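Local coordinates for protein IAA acetyltransferase (PDB 1Y9K) that probably transfers an acetyl group from acetyl-CoA to an amino group, as GNAT N-acetyltransferases do, at residues V34-Y40 with V51-E56; S122-F128 with C143-R148. One frame throughout, in Å; residues are numbered along the deposited sequence. Where two conformers were deposited one is given.

Interaction 1: residues V34-Y40 with V51-E56; sequences VQRGLTY and VYVLLE
Tyr40, Leu55 and Tyr52 carry much of this contact, which buries 551 Å² between a helix end with its following strand and the next strand. Strands 38-40 and 51-56 run antiparallel at 160°, with axes 4.7 Å apart at closest approach. Tyr40 and Tyr52 form a hydrogen-bonded pair: Tyr40 N to Tyr52 O is 2.9 Å, and Tyr52 N to Tyr40 O is 3.0 Å. Tyr40 is in rotamer m, Tyr52 in p. Their rings are nearly parallel (14°) but slid apart, with centroids 4.9 Å apart. Tyr40 CB lies over the Tyr52 ring, 3.9 Å from its centroid, as a CH-pi contact. Tyr52 OH bonds to His85 and Thr89 of helix 78-92. The two strands are the hairpin 38-43/48-56 of the GNAT fold, entered directly from helix 27-36. Two residues back, Leu38 and Leu54 form another such pair, with Leu38 N to Leu54 O and Leu54 N to Leu38 O both 2.8 Å. Thr39 and Val53 between them, a non-hydrogen-bonded pair, put their side chains on the other face, with Thr39 OG1 3.7 Å from Val53 CG2. At Gly37 a CB would clash with Leu54 O. Leu55 (chi1 t, chi2 p) packs CD1 3.6 Å from Arg36 CB. One water bridges Arg36 NH2 (2.8 Å) and Glu56 O (2.7 Å); another links Arg36 O (3.1 Å) to Glu56 N (3.2 Å).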
loop_
_atom_site.group_PDB
_atom_site.type_symbol
_atom_site.label_atom_id
_atom_site.label_comp_id
_atom_site.label_asym_id
_atom_site.label_seq_id
_atom_site.Cartn_x
_atom_site.Cartn_y
_atom_site.Cartn_z
ATOM N N VAL A 34 5.161 8.546 6.334
ATOM C CA VAL A 34 5.230 9.563 5.282
ATOM C C VAL A 34 6.463 10.451 5.451
ATOM O O VAL A 34 7.110 10.790 4.467
ATOM C CB VAL A 34 3.914 10.401 5.111
ATOM C CG1 VAL A 34 2.738 9.501 4.721
ATOM C CG2 VAL A 34 3.592 11.203 6.368
ATOM N N GLN A 35 6.800 10.781 6.700
ATOM C CA GLN A 35 8.004 11.550 7.026
ATOM C C GLN A 35 9.262 10.887 6.466
ATOM O O GLN A 35 10.139 11.560 5.904
ATOM C CB GLN A 35 8.138 11.710 8.549
ATOM C CG GLN A 35 8.968 12.927 9.019
ATOM C CD GLN A 35 10.499 12.793 8.808
ATOM O OE1 GLN A 35 11.171 13.774 8.439
ATOM N NE2 GLN A 35 11.046 11.592 9.050
ATOM N N ARG A 36 9.333 9.564 6.613
ATOM C CA ARG A 36 10.531 8.796 6.259
ATOM C C ARG A 36 10.518 8.248 4.832
ATOM O O ARG A 36 11.564 7.890 4.298
ATOM C CB ARG A 36 10.745 7.653 7.259
ATOM C CG ARG A 36 11.273 8.075 8.628
ATOM C CD ARG A 36 11.497 6.847 9.526
ATOM N NE ARG A 36 12.301 5.824 8.847
ATOM C CZ ARG A 36 12.140 4.506 8.964
ATOM N NH1 ARG A 36 11.193 3.992 9.757
ATOM N NH2 ARG A 36 12.942 3.696 8.277
ATOM N N GLY A 37 9.343 8.191 4.214
ATOM C CA GLY A 37 9.182 7.499 2.932
ATOM C C GLY A 37 8.852 8.352 1.720
ATOM O O GLY A 37 8.906 9.585 1.776
ATOM N N LEU A 38 8.498 7.682 0.626
ATOM C CA LEU A 38 8.282 8.332 -0.660
ATOM C C LEU A 38 6.856 8.078 -1.114
ATOM O O LEU A 38 6.438 6.926 -1.249
ATOM C CB LEU A 38 9.267 7.801 -1.717
ATOM C CG LEU A 38 10.761 7.689 -1.394
ATOM C CD1 LEU A 38 11.470 6.733 -2.358
ATOM C CD2 LEU A 38 11.436 9.052 -1.406
ATOM N N THR A 39 6.121 9.161 -1.361
ATOM C CA THR A 39 4.708 9.085 -1.711
ATOM C C THR A 39 4.472 9.416 -3.182
ATOM O O THR A 39 4.929 10.441 -3.676
ATOM C CB THR A 39 3.868 10.029 -0.834
ATOM O OG1 THR A 39 4.211 9.840 0.545
ATOM C CG2 THR A 39 2.386 9.771 -1.029
ATOM N N TYR A 40 3.755 8.531 -3.871
ATOM C CA TYR A 40 3.368 8.745 -5.260
ATOM C C TYR A 40 1.848 8.755 -5.368
ATOM O O TYR A 40 1.178 7.963 -4.709
ATOM C CB TYR A 40 3.982 7.669 -6.166
ATOM C CG TYR A 40 5.494 7.610 -6.085
ATOM C CD1 TYR A 40 6.130 7.122 -4.938
ATOM C CD2 TYR A 40 6.289 8.038 -7.149
ATOM C CE1 TYR A 40 7.512 7.067 -4.838
ATOM C CE2 TYR A 40 7.682 7.987 -7.065
ATOM C CZ TYR A 40 8.284 7.503 -5.897
ATOM O OH TYR A 40 9.661 7.451 -5.785
ATOM N N VAL A 51 -2.975 6.326 -4.498
ATOM C CA VAL A 51 -1.758 6.692 -3.804
ATOM C C VAL A 51 -1.013 5.427 -3.398
ATOM O O VAL A 51 -1.619 4.355 -3.311
ATOM C CB VAL A 51 -2.057 7.601 -2.572
ATOM C CG1 VAL A 51 -2.941 6.879 -1.532
ATOM C CG2 VAL A 51 -0.773 8.140 -1.948
ATOM N N TYR A 52 0.304 5.556 -3.212
ATOM C CA TYR A 52 1.107 4.579 -2.485
ATOM C C TYR A 52 2.315 5.255 -1.814
ATOM O O TYR A 52 2.787 6.301 -2.267
ATOM C CB TYR A 52 1.522 3.395 -3.374
ATOM C CG TYR A 52 2.629 3.664 -4.392
ATOM C CD1 TYR A 52 3.974 3.674 -4.008
ATOM C CD2 TYR A 52 2.329 3.868 -5.747
ATOM C CE1 TYR A 52 4.994 3.899 -4.939
ATOM C CE2 TYR A 52 3.338 4.090 -6.685
ATOM C CZ TYR A 52 4.665 4.106 -6.268
ATOM O OH TYR A 52 5.664 4.328 -7.177
ATOM N N VAL A 53 2.781 4.667 -0.716
ATOM C CA VAL A 53 3.943 5.148 0.018
ATOM C C VAL A 53 4.943 3.992 0.083
ATOM O O VAL A 53 4.607 2.882 0.524
ATOM C CB VAL A 53 3.572 5.625 1.462
ATOM C CG1 VAL A 53 4.793 6.144 2.223
ATOM C CG2 VAL A 53 2.507 6.694 1.421
ATOM N N LEU A 54 6.162 4.268 -0.388
ATOM C CA LEU A 54 7.300 3.354 -0.284
ATOM C C LEU A 54 8.176 3.756 0.885
ATOM O O LEU A 54 8.457 4.933 1.071
ATOM C CB LEU A 54 8.125 3.382 -1.566
ATOM C CG LEU A 54 7.538 2.601 -2.734
ATOM C CD1 LEU A 54 8.415 2.736 -3.961
ATOM C CD2 LEU A 54 7.363 1.134 -2.362
ATOM N N LEU A 55 8.578 2.780 1.696
ATOM C CA LEU A 55 9.533 3.025 2.771
ATOM C C LEU A 55 10.706 2.060 2.644
ATOM O O LEU A 55 10.508 0.870 2.410
ATOM C CB LEU A 55 8.857 2.873 4.130
ATOM C CG LEU A 55 9.654 3.173 5.407
ATOM C CD1 LEU A 55 9.989 4.655 5.504
ATOM C CD2 LEU A 55 8.905 2.706 6.649
ATOM N N GLU A 56 11.922 2.584 2.778
ATOM C CA GLU A 56 13.129 1.758 2.788
ATOM C C GLU A 56 13.362 1.212 4.192
ATOM O O GLU A 56 13.486 1.973 5.160
ATOM C CB GLU A 56 14.349 2.543 2.289
ATOM C CG GLU A 56 15.484 1.642 1.812
ATOM C CD GLU A 56 16.724 2.408 1.380
ATOM O OE1 GLU A 56 16.687 3.651 1.287
ATOM O OE2 GLU A 56 17.748 1.753 1.125
HETATM O O HOH W 1 13.997 4.588 5.839
HETATM O O HOH W 2 12.061 5.695 2.143
#

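Interaction 2: residues S122-F128 with C143-R148; sequences SIDFDYF and CRDMIR
Strand 119-124 pairs antiparallel with strand 141-152 and then runs through a type II beta turn, Asp124 to Tyr127, into helix 127-131. Strands 122-124 and 146-148 run antiparallel at 153°, with axes 4.6 Å apart at closest approach. Ser122 pairs with Arg148 and Asp124 with Met146 as hydrogen-bonded pairs; Ile123 and Ile147 between them form a non-hydrogen-bonded pair. Arg148 N to Ser122 O is 2.7 Å, Asp124 N to Met146 O 2.8 Å and Met146 N to Asp124 O 2.9 Å. Asp126 has a positive phi (66°). Its N bonds to Asp145 OD1 at 2.8 Å, tying the turn to segment 143-148. A weak bond, Phe128 N to Arg144 O (3.3 Å), holds the helix start. Met146, a selenomethionine with chi1 t and chi2 p, touches two rings. Its CE lies 4.0 Å from the Tyr127 ring centroid, over the face; its SE is 3.6 Å from Phe128 CZ, oblique to that ring. Cys143 SG stands 3.6 Å above the Phe128 ring centroid. Arg148 forms a salt bridge with Glu63. Ile136 of strand 136-138 packs on Phe128 and Cys143, while strand 97-103 bonds through Thr102 to Ile147.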
loop_
_atom_site.group_PDB
_atom_site.type_symbol
_atom_site.label_atom_id
_atom_site.label_comp_id
_atom_site.label_asym_id
_atom_site.label_seq_id
_atom_site.Cartn_x
_atom_site.Cartn_y
_atom_site.Cartn_z
ATOM N N SER A 122 4.770 -14.774 5.603
ATOM C CA SER A 122 4.723 -14.566 7.049
ATOM C C SER A 122 3.430 -13.887 7.519
ATOM O O SER A 122 2.737 -13.244 6.736
ATOM C CB SER A 122 5.922 -13.710 7.478
ATOM O OG SER A 122 6.346 -14.082 8.773
ATOM N N ILE A 123 3.145 -14.028 8.812
ATOM C CA ILE A 123 1.963 -13.466 9.469
ATOM C C ILE A 123 2.388 -12.740 10.758
ATOM O O ILE A 123 2.989 -13.362 11.638
ATOM C CB ILE A 123 0.939 -14.580 9.850
ATOM C CG1 ILE A 123 0.572 -15.436 8.636
ATOM C CG2 ILE A 123 -0.331 -13.978 10.467
ATOM C CD1 ILE A 123 0.314 -16.898 8.969
ATOM N N ASP A 124 2.110 -11.438 10.858
ATOM C CA ASP A 124 2.191 -10.738 12.144
ATOM C C ASP A 124 0.843 -10.881 12.843
ATOM O O ASP A 124 -0.125 -10.213 12.466
ATOM C CB ASP A 124 2.501 -9.235 11.998
ATOM C CG ASP A 124 3.869 -8.950 11.401
ATOM O OD1 ASP A 124 4.788 -9.809 11.481
ATOM O OD2 ASP A 124 4.033 -7.820 10.861
ATOM N N PHE A 125 0.783 -11.736 13.861
ATOM C CA PHE A 125 -0.460 -11.985 14.586
ATOM C C PHE A 125 -0.887 -10.805 15.452
ATOM O O PHE A 125 -0.068 -10.203 16.134
ATOM C CB PHE A 125 -0.357 -13.263 15.431
ATOM C CG PHE A 125 -0.249 -14.513 14.614
ATOM C CD1 PHE A 125 0.974 -15.172 14.485
ATOM C CD2 PHE A 125 -1.369 -15.029 13.948
ATOM C CE1 PHE A 125 1.081 -16.334 13.711
ATOM C CE2 PHE A 125 -1.271 -16.183 13.169
ATOM C CZ PHE A 125 -0.043 -16.839 13.052
ATOM N N ASP A 126 -2.179 -10.493 15.413
ATOM C CA ASP A 126 -2.796 -9.461 16.253
ATOM C C ASP A 126 -2.302 -8.045 15.940
ATOM O O ASP A 126 -2.447 -7.136 16.757
ATOM C CB ASP A 126 -2.623 -9.776 17.748
ATOM C CG ASP A 126 -3.360 -11.035 18.172
ATOM O OD1 ASP A 126 -4.568 -11.168 17.855
ATOM O OD2 ASP A 126 -2.725 -11.887 18.838
ATOM N N TYR A 127 -1.733 -7.866 14.754
ATOM C CA TYR A 127 -1.174 -6.588 14.351
ATOM C C TYR A 127 -2.188 -5.458 14.504
ATOM O O TYR A 127 -1.882 -4.408 15.085
ATOM C CB TYR A 127 -0.683 -6.663 12.904
ATOM C CG TYR A 127 -0.124 -5.363 12.377
ATOM C CD1 TYR A 127 1.255 -5.104 12.408
ATOM C CD2 TYR A 127 -0.969 -4.383 11.846
ATOM C CE1 TYR A 127 1.772 -3.893 11.919
ATOM C CE2 TYR A 127 -0.462 -3.178 11.363
ATOM C CZ TYR A 127 0.903 -2.944 11.400
ATOM O OH TYR A 127 1.387 -1.751 10.910
ATOM N N PHE A 128 -3.393 -5.684 13.989
ATOM C CA PHE A 128 -4.395 -4.630 13.895
ATOM C C PHE A 128 -5.008 -4.294 15.232
ATOM O O PHE A 128 -5.209 -3.121 15.541
ATOM C CB PHE A 128 -5.455 -4.996 12.866
ATOM C CG PHE A 128 -4.933 -4.985 11.476
ATOM C CD1 PHE A 128 -4.398 -6.140 10.917
ATOM C CD2 PHE A 128 -4.929 -3.800 10.733
ATOM C CE1 PHE A 128 -3.885 -6.126 9.630
ATOM C CE2 PHE A 128 -4.418 -3.769 9.439
ATOM C CZ PHE A 128 -3.895 -4.932 8.882
ATOM N N CYS A 143 -10.392 -8.288 10.578
ATOM C CA CYS A 143 -9.042 -7.966 10.161
ATOM C C CYS A 143 -8.195 -7.920 11.410
ATOM O O CYS A 143 -8.159 -6.912 12.120
ATOM C CB CYS A 143 -9.031 -6.617 9.463
ATOM S SG CYS A 143 -7.484 -6.235 8.680
ATOM N N ARG A 144 -7.497 -9.021 11.653
ATOM C CA ARG A 144 -6.829 -9.280 12.917
ATOM C C ARG A 144 -5.307 -9.329 12.751
ATOM O O ARG A 144 -4.564 -8.775 13.548
ATOM C CB ARG A 144 -7.368 -10.614 13.444
ATOM C CG ARG A 144 -6.783 -11.159 14.730
ATOM C CD ARG A 144 -7.420 -12.519 15.017
ATOM N NE ARG A 144 -8.875 -12.454 14.877
ATOM C CZ ARG A 144 -9.689 -13.497 14.704
ATOM N NH1 ARG A 144 -9.218 -14.741 14.644
ATOM N NH2 ARG A 144 -10.995 -13.280 14.588
ATOM N N ASP A 145 -4.858 -9.999 11.696
ATOM C CA ASP A 145 -3.444 -10.288 11.480
ATOM C C ASP A 145 -2.947 -9.656 10.184
ATOM O O ASP A 145 -3.712 -9.547 9.222
ATOM C CB ASP A 145 -3.245 -11.806 11.394
ATOM C CG ASP A 145 -3.872 -12.551 12.558
ATOM O OD1 ASP A 145 -3.649 -12.146 13.713
ATOM O OD2 ASP A 145 -4.575 -13.555 12.326
HETATM N N MSE A 146 -1.675 -9.249 10.156
HETATM C CA MSE A 146 -1.054 -8.755 8.926
HETATM C C MSE A 146 -0.374 -9.900 8.185
HETATM O O MSE A 146 0.557 -10.534 8.689
HETATM C CB MSE A 146 -0.057 -7.619 9.218
HETATM C CG MSE A 146 0.429 -6.820 7.999
HETATM SE SE MSE A 146 -0.838 -5.755 7.226
HETATM C CE MSE A 146 -0.408 -4.169 7.953
ATOM N N ILE A 147 -0.867 -10.181 6.988
ATOM C CA ILE A 147 -0.211 -11.129 6.099
ATOM C C ILE A 147 0.912 -10.393 5.368
ATOM O O ILE A 147 0.694 -9.317 4.789
ATOM C CB ILE A 147 -1.211 -11.781 5.084
ATOM C CG1 ILE A 147 -2.441 -12.383 5.797
ATOM C CG2 ILE A 147 -0.511 -12.802 4.194
ATOM C CD1 ILE A 147 -2.162 -13.278 6.981
ATOM N N ARG A 148 2.109 -10.970 5.408
ATOM C CA ARG A 148 3.311 -10.341 4.865
ATOM C C ARG A 148 3.657 -11.007 3.541
ATOM O O ARG A 148 3.684 -12.246 3.439
ATOM C CB ARG A 148 4.490 -10.484 5.841
ATOM C CG ARG A 148 4.233 -9.995 7.274
ATOM C CD ARG A 148 4.243 -8.481 7.338
ATOM N NE ARG A 148 5.578 -7.941 7.063
ATOM C CZ ARG A 148 5.829 -6.692 6.670
ATOM N NH1 ARG A 148 4.824 -5.830 6.499
ATOM N NH2 ARG A 148 7.093 -6.303 6.449
#

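Both interactions belong to one mixed beta sheet. Their centres are 21 Å apart and their nearest atoms about 9 Å, so they do not touch. Strands 61-69 and 97-103 come between them: strand 48-56 of interaction 1 pairs with 61-69, which runs parallel to 97-103, which in turn pairs with strand 141-152 of interaction 2. Glu63 joins the two regions, since its backbone bonds to Leu55 and its carboxylate to Arg148. Interaction 1 is mostly buried, its centre 9 Å from the chain centre; interaction 2 is nearer the surface, at 15 Å. In GNAT enzymes acetyl-CoA binds where two parallel central strands splay apart, probably 61-69 and 97-103 here, between the two contacts.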